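Trichothecene 15-O-acetyltransferase TRI3 (Fusarium sporotrichioides, PDB 3FOT) acetylates the 15-hydroxyl of trichothecene intermediates, a coenzyme A-dependent step in the fungal route to mycotoxins such as T-2 toxin. Local coordinates at residues 330-335 with 364-369; 310-315 with 388-393. All coordinates share one frame; numbering follows the deposited sequence.

Contact 1 (330-335 with 364-369)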
loop_
_atom_site.group_PDB
_atom_site.type_symbol
_atom_site.label_atom_id
_atom_site.label_comp_id
_atom_site.label_asym_id
_atom_site.label_seq_id
_atom_site.Cartn_x
_atom_site.Cartn_y
_atom_site.Cartn_z
ATOM N N ASP A 330 30.525 -6.714 14.526
ATOM C CA ASP A 330 29.839 -5.508 14.963
ATOM C C ASP A 330 28.751 -5.045 14.000
ATOM O O ASP A 330 28.360 -3.883 14.026
ATOM C CB ASP A 330 30.843 -4.380 15.193
ATOM C CG ASP A 330 31.902 -4.750 16.209
ATOM O OD1 ASP A 330 31.662 -5.677 17.010
ATOM O OD2 ASP A 330 32.966 -4.109 16.203
ATOM N N GLU A 331 28.254 -5.961 13.169
ATOM C CA GLU A 331 27.171 -5.631 12.244
ATOM C C GLU A 331 25.937 -5.138 12.984
ATOM O O GLU A 331 25.606 -5.617 14.068
ATOM C CB GLU A 331 26.777 -6.836 11.408
ATOM C CG GLU A 331 27.798 -7.199 10.378
ATOM C CD GLU A 331 27.646 -6.484 9.050
ATOM O OE1 GLU A 331 26.686 -5.710 8.849
ATOM O OE2 GLU A 331 28.509 -6.729 8.183
ATOM N N VAL A 332 25.262 -4.173 12.380
ATOM C CA VAL A 332 24.003 -3.693 12.919
ATOM C C VAL A 332 22.963 -3.888 11.840
ATOM O O VAL A 332 23.182 -3.487 10.696
ATOM C CB VAL A 332 24.080 -2.195 13.272
ATOM C CG1 VAL A 332 22.850 -1.755 14.065
ATOM C CG2 VAL A 332 25.346 -1.910 14.069
ATOM N N PHE A 333 21.845 -4.514 12.197
ATOM C CA PHE A 333 20.710 -4.557 11.281
ATOM C C PHE A 333 20.081 -3.176 11.295
ATOM O O PHE A 333 19.624 -2.709 12.335
ATOM C CB PHE A 333 19.696 -5.631 11.671
ATOM C CG PHE A 333 18.524 -5.682 10.751
ATOM C CD1 PHE A 333 18.589 -6.414 9.569
ATOM C CD2 PHE A 333 17.372 -4.967 11.046
ATOM C CE1 PHE A 333 17.491 -6.432 8.671
ATOM C CE2 PHE A 333 16.281 -4.986 10.162
ATOM C CZ PHE A 333 16.354 -5.721 8.989
ATOM N N ILE A 334 20.124 -2.521 10.142
ATOM C CA ILE A 334 19.588 -1.176 9.974
ATOM C C ILE A 334 18.618 -1.238 8.797
ATOM O O ILE A 334 18.952 -1.731 7.714
ATOM C CB ILE A 334 20.703 -0.135 9.693
ATOM C CG1 ILE A 334 21.693 -0.071 10.867
ATOM C CG2 ILE A 334 20.103 1.262 9.436
ATOM C CD1 ILE A 334 22.932 0.741 10.581
ATOM N N SER A 335 17.414 -0.742 9.023
ATOM C CA SER A 335 16.389 -0.772 7.998
ATOM C C SER A 335 15.610 0.540 8.013
ATOM O O SER A 335 14.897 0.825 8.981
ATOM C CB SER A 335 15.426 -1.940 8.216
ATOM O OG SER A 335 14.468 -1.981 7.167
ATOM N N ARG A 364 16.860 -0.291 14.086
ATOM C CA ARG A 364 18.222 -0.692 14.384
ATOM C C ARG A 364 18.235 -1.811 15.395
ATOM O O ARG A 364 17.598 -1.708 16.447
ATOM C CB ARG A 364 19.019 0.487 14.945
ATOM C CG ARG A 364 19.253 1.610 13.983
ATOM C CD ARG A 364 20.014 2.746 14.680
ATOM N NE ARG A 364 21.040 2.230 15.598
ATOM C CZ ARG A 364 22.319 2.034 15.290
ATOM N NH1 ARG A 364 22.781 2.317 14.074
ATOM N NH2 ARG A 364 23.146 1.553 16.210
ATOM N N ILE A 365 18.942 -2.890 15.069
ATOM C CA ILE A 365 19.121 -3.985 16.024
ATOM C C ILE A 365 20.621 -4.302 16.060
ATOM O O ILE A 365 21.193 -4.690 15.048
ATOM C CB ILE A 365 18.308 -5.259 15.657
ATOM C CG1 ILE A 365 16.798 -4.947 15.516
ATOM C CG2 ILE A 365 18.587 -6.387 16.689
ATOM C CD1 ILE A 365 16.018 -5.969 14.714
ATOM N N GLU A 366 21.244 -4.079 17.220
ATOM C CA GLU A 366 22.649 -4.414 17.423
ATOM C C GLU A 366 22.732 -5.763 18.121
ATOM O O GLU A 366 21.706 -6.343 18.503
ATOM C CB GLU A 366 23.357 -3.360 18.287
ATOM C CG GLU A 366 23.193 -1.904 17.858
ATOM C CD GLU A 366 23.745 -0.954 18.914
ATOM O OE1 GLU A 366 23.246 0.178 19.015
ATOM O OE2 GLU A 366 24.683 -1.348 19.653
ATOM N N ASN A 367 23.961 -6.251 18.287
ATOM C CA ASN A 367 24.277 -7.540 18.921
ATOM C C ASN A 367 23.490 -8.694 18.320
ATOM O O ASN A 367 22.774 -9.467 18.984
ATOM C CB ASN A 367 24.189 -7.499 20.446
ATOM C CG ASN A 367 25.023 -8.600 21.104
ATOM O OD1 ASN A 367 25.667 -9.410 20.427
ATOM N ND2 ASN A 367 25.016 -8.623 22.430
ATOM N N LEU A 368 23.677 -8.829 17.018
ATOM C CA LEU A 368 22.971 -9.854 16.262
ATOM C C LEU A 368 23.344 -11.270 16.713
ATOM O O LEU A 368 22.500 -12.175 16.685
ATOM C CB LEU A 368 23.186 -9.657 14.754
ATOM C CG LEU A 368 22.652 -8.321 14.207
ATOM C CD1 LEU A 368 22.946 -8.177 12.704
ATOM C CD2 LEU A 368 21.156 -8.200 14.460
ATOM N N LYS A 369 24.576 -11.472 17.182
ATOM C CA LYS A 369 24.960 -12.823 17.586
ATOM C C LYS A 369 24.106 -13.288 18.761
ATOM O O LYS A 369 23.731 -14.461 18.808
ATOM C CB LYS A 369 26.456 -12.925 17.957
ATOM C CG LYS A 369 26.942 -14.347 18.306
ATOM C CD LYS A 369 26.417 -15.446 17.350
ATOM C CE LYS A 369 26.952 -16.824 17.719
ATOM N NZ LYS A 369 26.674 -17.225 19.144
HETATM O O HOH W 1 26.127 -4.701 16.686
HETATM O O HOH W 2 26.211 -7.879 15.564
#

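Contact 2 (310-315 with 388-393)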
loop_
_atom_site.group_PDB
_atom_site.type_symbol
_atom_site.label_atom_id
_atom_site.label_comp_id
_atom_site.label_asym_id
_atom_site.label_seq_id
_atom_site.Cartn_x
_atom_site.Cartn_y
_atom_site.Cartn_z
ATOM N N THR A 310 6.666 -9.502 13.791
ATOM C CA THR A 310 6.983 -9.871 12.419
ATOM C C THR A 310 8.369 -9.344 12.017
ATOM O O THR A 310 9.161 -10.051 11.405
ATOM C CB THR A 310 5.895 -9.406 11.417
ATOM O OG1 THR A 310 4.634 -9.931 11.843
ATOM C CG2 THR A 310 6.181 -9.922 10.027
ATOM N N GLN A 311 8.639 -8.091 12.339
ATOM C CA GLN A 311 9.951 -7.526 12.033
ATOM C C GLN A 311 11.084 -8.308 12.737
ATOM O O GLN A 311 12.164 -8.516 12.160
ATOM C CB GLN A 311 9.975 -6.029 12.383
ATOM C CG GLN A 311 11.345 -5.363 12.207
ATOM C CD GLN A 311 11.782 -5.232 10.761
ATOM O OE1 GLN A 311 11.629 -4.152 10.160
ATOM N NE2 GLN A 311 12.348 -6.311 10.197
ATOM N N ALA A 312 10.835 -8.719 13.983
ATOM C CA ALA A 312 11.761 -9.559 14.730
ATOM C C ALA A 312 12.021 -10.900 14.003
ATOM O O ALA A 312 13.175 -11.337 13.850
ATOM C CB ALA A 312 11.204 -9.798 16.134
ATOM N N ALA A 313 10.941 -11.540 13.554
ATOM C CA ALA A 313 11.018 -12.842 12.911
ATOM C C ALA A 313 11.754 -12.752 11.559
ATOM O O ALA A 313 12.524 -13.657 11.175
ATOM C CB ALA A 313 9.601 -13.411 12.744
ATOM N N ILE A 314 11.536 -11.634 10.868
ATOM C CA ILE A 314 12.259 -11.328 9.631
ATOM C C ILE A 314 13.770 -11.348 9.856
ATOM O O ILE A 314 14.527 -11.953 9.080
ATOM C CB ILE A 314 11.771 -9.984 9.035
ATOM C CG1 ILE A 314 10.378 -10.225 8.421
ATOM C CG2 ILE A 314 12.774 -9.409 8.018
ATOM C CD1 ILE A 314 9.594 -8.930 8.090
ATOM N N VAL A 315 14.185 -10.676 10.929
ATOM C CA VAL A 315 15.604 -10.592 11.310
ATOM C C VAL A 315 16.157 -11.945 11.732
ATOM O O VAL A 315 17.203 -12.373 11.219
ATOM C CB VAL A 315 15.826 -9.474 12.346
ATOM C CG1 VAL A 315 17.245 -9.513 12.915
ATOM C CG2 VAL A 315 15.606 -8.133 11.645
ATOM N N SER A 388 13.930 -9.887 22.594
ATOM C CA SER A 388 15.059 -8.928 22.533
ATOM C C SER A 388 14.936 -8.061 21.287
ATOM O O SER A 388 15.038 -6.824 21.335
ATOM C CB SER A 388 16.383 -9.711 22.470
ATOM O OG SER A 388 17.507 -8.850 22.391
ATOM N N ALA A 389 14.734 -8.729 20.151
ATOM C CA ALA A 389 14.599 -8.032 18.883
ATOM C C ALA A 389 13.402 -7.072 18.898
ATOM O O ALA A 389 13.544 -5.916 18.495
ATOM C CB ALA A 389 14.501 -9.003 17.755
ATOM N N CYS A 390 12.245 -7.534 19.385
ATOM C CA CYS A 390 11.060 -6.651 19.515
ATOM C C CYS A 390 11.338 -5.406 20.347
ATOM O O CYS A 390 10.889 -4.326 20.001
ATOM C CB CYS A 390 9.873 -7.370 20.138
ATOM S SG CYS A 390 9.109 -8.612 19.066
ATOM N N ARG A 391 12.062 -5.555 21.454
ATOM C CA ARG A 391 12.368 -4.402 22.306
ATOM C C ARG A 391 13.299 -3.408 21.597
ATOM O O ARG A 391 13.094 -2.199 21.711
ATOM C CB ARG A 391 12.955 -4.850 23.651
ATOM C CG ARG A 391 12.007 -5.730 24.466
ATOM C CD ARG A 391 12.459 -5.926 25.933
ATOM N NE ARG A 391 11.579 -6.867 26.647
ATOM C CZ ARG A 391 10.360 -6.565 27.096
ATOM N NH1 ARG A 391 9.858 -5.345 26.925
ATOM N NH2 ARG A 391 9.634 -7.485 27.723
ATOM N N ASN A 392 14.285 -3.931 20.858
ATOM C CA ASN A 392 15.169 -3.143 19.974
ATOM C C ASN A 392 14.358 -2.411 18.891
ATOM O O ASN A 392 14.555 -1.217 18.632
ATOM C CB ASN A 392 16.202 -4.039 19.268
ATOM C CG ASN A 392 17.454 -4.337 20.108
ATOM O OD1 ASN A 392 18.460 -3.659 19.983
ATOM N ND2 ASN A 392 17.404 -5.383 20.921
ATOM N N ILE A 393 13.449 -3.135 18.245
ATOM C CA ILE A 393 12.581 -2.553 17.217
ATOM C C ILE A 393 11.715 -1.415 17.769
ATOM O O ILE A 393 11.687 -0.313 17.205
ATOM C CB ILE A 393 11.709 -3.644 16.544
ATOM C CG1 ILE A 393 12.600 -4.615 15.781
ATOM C CG2 ILE A 393 10.631 -3.026 15.567
ATOM C CD1 ILE A 393 12.009 -6.026 15.677
#

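Contact 1 (330-335 with 364-369)
F333 and I365 face each other as a hydrogen-bonded pair of the two-stranded antiparallel sheet formed by strands 333-340 and 358-365. Backbone bonds run both ways between the two residues. I365 N reaches F333 O at 2.8 Å, in the carbonyl plane, and F333 N reaches I365 O at 2.9 Å with a more bent N-H...O angle of 144°. F333 O also receives a CA-H...O contact from R364. Past V332 and E366 the two segments diverge, and water bridges them: one molecule donates to E331 O and accepts from N367 N, while a second lies within hydrogen-bonding distance of E331 O and accepts from L368 N, so residues 367-368 are tied to E331 through solvent.

Apolar packing fills the face that carries F333 and I365. Their side chains lie side by side, pointing the same way, with F333 CD2 4.0 Å from I365 CD1, while L368 brings CD2 to F333 CB and CD1 towards F333 N. V315 and L318 of helix 306-321 pack against F333, V315 also against I365, and L319 against L368.

On the face that carries I334 and R364, a non-hydrogen-bonded pair, the R364 guanidinium packs against aliphatic groups. It receives V332 CG1 over one face, offset toward the rim, while I334 CD1 comes to 3.8 Å from R364 NH1. With V332 CG1 anti to the backbone N (chi1 -170°), this methyl lies 3.5 Å from I365 O and also touches E366 CG. In the salt bridge, R364 NH2 lies 3.1 Å from E366 OE1, which sits in the guanidinium plane yet is met from above its own carboxylate plane.

Contact 2 (310-315 with 388-393)
A312 and A389 meet CB to CB at 3.8 Å where helices 306-321 and 379-401 cross, and their CA atoms, 5.3 Å apart, are the closest CA pair across the two segments. The short segments run at 118° between their N-to-C directions, with axes 8.6 Å apart at closest.

The contact is wholly apolar packing between buried residues. A312 CB is the shared centre: C390 SG also lies 3.8 Å from it, and the CD1 methyl of I393 reaches across to the same residue. That methyl comes within 3.4 Å of A312 N, a close packing contact against the helix backbone, and within 3.6 Å of Q311 CG. Q311 and I393 cross obliquely; Q311 CG, anti to the backbone N (chi1 175°), meets I393 CD1, with CB alongside.

The side-chain hydrogen bond found here stays within one helix: N392 ND2 donates almost straight (173°) to S388 O, from above that carbonyl's plane, while N392 N bonds to the same oxygen. Elsewhere on helix 306-321, A313 packs against helix 500-516.

With small side chains at the crossing and methylene, methyl and sulfur surfaces around it, the two helices are joined by close van der Waals fit rather than by directional bonds.

How the contacts relate
Contacts 1 and 2 adjoin, their centres 11 Å apart. Helix 306-321 and strand 333-340 are successive elements of the chain, as are strand 358-365 and helix 379-401, so each contact joins one member of each pair. V315, next to the helix crossing, links them through CG2, which lies 3.5 Å from F333 CE2 and 3.8 Å from I365 CD1. From the other helix, I393 CG1 approaches I365 CD1 at 3.8 Å, and N392 CB touches I365 CG1. I365 thus packs on residues of both helices, bringing the two-stranded sheet against the helix pair. Both contacts lie away from H414, which binds 15-deacetylcalonectrin.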